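Local structure of N-acetylneuraminic acid (Sialic acid) synthetase (6NCS) at residues I29-L34 with E229-V234. The protein probably makes sialic acid or its 9-phosphate, as a NeuB-family synthase that carries a manganese ion in its barrel. Residues are numbered along the deposited sequence; the frame is centred on the assembly and turned at random.
Sequences IAEAGL and EKHYTV. With MN (manganese (II) ion), chain C.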
loop_
_atom_site.group_PDB
_atom_site.type_symbol
_atom_site.label_atom_id
_atom_site.label_comp_id
_atom_site.label_asym_id
_atom_site.label_seq_id
_atom_site.Cartn_x
_atom_site.Cartn_y
_atom_site.Cartn_z
ATOM N N ILE A 29 15.034 7.938 -6.704
ATOM C CA ILE A 29 16.446 8.260 -6.514
ATOM C C ILE A 29 17.240 6.973 -6.650
ATOM O O ILE A 29 16.991 6.014 -5.913
ATOM C CB ILE A 29 16.706 8.884 -5.133
ATOM C CG1 ILE A 29 15.978 10.225 -4.978
ATOM C CG2 ILE A 29 18.224 9.068 -4.895
ATOM C CD1 ILE A 29 15.654 10.541 -3.497
ATOM N N ALA A 30 18.214 6.965 -7.559
ATOM C CA ALA A 30 19.179 5.881 -7.669
ATOM C C ALA A 30 20.356 6.213 -6.759
ATOM O O ALA A 30 21.048 7.202 -6.988
ATOM C CB ALA A 30 19.626 5.726 -9.123
ATOM N N GLU A 31 20.565 5.416 -5.705
ATOM C CA GLU A 31 21.652 5.678 -4.758
ATOM C C GLU A 31 22.897 4.979 -5.293
ATOM O O GLU A 31 23.065 3.771 -5.130
ATOM C CB GLU A 31 21.267 5.218 -3.349
ATOM C CG GLU A 31 22.427 4.870 -2.390
ATOM C CD GLU A 31 23.229 6.071 -1.913
ATOM O OE1 GLU A 31 23.549 6.126 -0.704
ATOM O OE2 GLU A 31 23.550 6.952 -2.740
ATOM N N ALA A 32 23.756 5.744 -5.977
ATOM C CA ALA A 32 25.031 5.199 -6.423
ATOM C C ALA A 32 25.934 4.911 -5.238
ATOM O O ALA A 32 26.753 3.989 -5.293
ATOM C CB ALA A 32 25.722 6.163 -7.386
ATOM N N GLY A 33 25.802 5.699 -4.178
ATOM C CA GLY A 33 26.477 5.418 -2.925
ATOM C C GLY A 33 27.976 5.378 -3.117
ATOM O O GLY A 33 28.583 6.332 -3.624
ATOM N N LEU A 34 28.575 4.252 -2.727
ATOM C CA LEU A 34 30.005 4.018 -2.880
ATOM C C LEU A 34 30.305 2.935 -3.907
ATOM O O LEU A 34 31.456 2.507 -4.027
ATOM C CB LEU A 34 30.617 3.644 -1.532
ATOM C CG LEU A 34 30.462 4.728 -0.462
ATOM C CD1 LEU A 34 31.279 4.390 0.764
ATOM C CD2 LEU A 34 30.875 6.074 -1.018
ATOM N N GLU A 229 14.016 5.687 -2.708
ATOM C CA GLU A 229 15.461 5.624 -2.862
ATOM C C GLU A 229 15.868 4.156 -2.891
ATOM O O GLU A 229 15.409 3.367 -2.060
ATOM C CB GLU A 229 16.168 6.366 -1.721
ATOM C CG GLU A 229 17.672 6.417 -1.881
ATOM C CD GLU A 229 18.348 7.177 -0.757
ATOM O OE1 GLU A 229 19.091 6.554 0.026
ATOM O OE2 GLU A 229 18.128 8.397 -0.650
ATOM N N LYS A 230 16.706 3.788 -3.854
ATOM C CA LYS A 230 17.130 2.403 -4.029
ATOM C C LYS A 230 18.602 2.387 -4.399
ATOM O O LYS A 230 19.014 3.116 -5.304
ATOM C CB LYS A 230 16.288 1.720 -5.122
ATOM C CG LYS A 230 16.728 0.315 -5.519
ATOM C CD LYS A 230 16.449 -0.709 -4.430
ATOM C CE LYS A 230 17.217 -2.009 -4.697
ATOM N NZ LYS A 230 17.037 -2.995 -3.573
ATOM N N HIS A 231 19.400 1.581 -3.697
ATOM C CA HIS A 231 20.809 1.487 -4.060
ATOM C C HIS A 231 20.947 0.925 -5.467
ATOM O O HIS A 231 20.115 0.142 -5.937
ATOM C CB HIS A 231 21.579 0.612 -3.072
ATOM C CG HIS A 231 21.853 1.285 -1.764
ATOM N ND1 HIS A 231 23.124 1.622 -1.355
ATOM C CD2 HIS A 231 21.017 1.693 -0.779
ATOM C CE1 HIS A 231 23.063 2.207 -0.172
ATOM N NE2 HIS A 231 21.796 2.260 0.201
ATOM N N TYR A 232 22.031 1.312 -6.132
ATOM C CA TYR A 232 22.115 1.177 -7.575
ATOM C C TYR A 232 23.541 0.839 -7.987
ATOM O O TYR A 232 24.509 1.363 -7.424
ATOM C CB TYR A 232 21.608 2.478 -8.224
ATOM C CG TYR A 232 21.995 2.674 -9.664
ATOM C CD1 TYR A 232 21.564 1.790 -10.648
ATOM C CD2 TYR A 232 22.765 3.764 -10.051
ATOM C CE1 TYR A 232 21.922 1.972 -11.972
ATOM C CE2 TYR A 232 23.113 3.959 -11.378
ATOM C CZ TYR A 232 22.690 3.058 -12.331
ATOM O OH TYR A 232 23.039 3.244 -13.648
ATOM N N THR A 233 23.658 -0.077 -8.946
ATOM C CA THR A 233 24.933 -0.500 -9.508
ATOM C C THR A 233 24.724 -0.736 -10.995
ATOM O O THR A 233 23.624 -1.097 -11.419
ATOM C CB THR A 233 25.457 -1.785 -8.838
ATOM O OG1 THR A 233 26.698 -2.180 -9.436
ATOM C CG2 THR A 233 24.452 -2.933 -8.980
ATOM N N VAL A 234 25.773 -0.528 -11.798
ATOM C CA VAL A 234 25.629 -0.928 -13.195
ATOM C C VAL A 234 25.863 -2.414 -13.394
ATOM O O VAL A 234 25.491 -2.946 -14.447
ATOM C CB VAL A 234 26.545 -0.152 -14.158
ATOM C CG1 VAL A 234 26.177 1.331 -14.160
ATOM C CG2 VAL A 234 28.006 -0.391 -13.835
HETATM MN MN MN C . 21.373 3.496 1.992
HETATM O O HOH W 1 20.118 4.445 0.820
#
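E31 lies beside H231 where the first and last strands of the TIM barrel, 27-33 and 227-231, run parallel and close the cylinder. The backbones are joined by K230 N to I29 O and by E31 N to K230 O, the latter 2.8 Å long and nearly straight. I29, E31, E229 and H231 face the barrel interior with the metal site, whereas A30 and K230 face the surrounding helices. With CG anti to its backbone N (chi1 155°), E31 lays that methylene over the centre of the H231 imidazole, a CH-pi contact of 3.5 Å from CG to the ring centroid. The bend at chi2 (71°) sets CD; the carboxylate plane stands 65° from the ring, with OE2 in a salt bridge to K59 and OE1 hydrogen-bonded to Q61. Glutamate thus suits a place needing both an apolar stem and an acidic end. Histidine supplies a flat ring for that stem and a nitrogen for manganese, which H210 also binds. E229 is extended, and its CG touches I29 CG2 at 4.1 Å; its carboxylate pairs with K125 through OE2, while OE1 accepts from a manganese-bound water, a second-shell link. On the helix side, small A30 sets CB 3.8 Å from Y232 CD2, and L252 adjoins both. At the metal, H231 NE2 binds manganese at 2.2 Å.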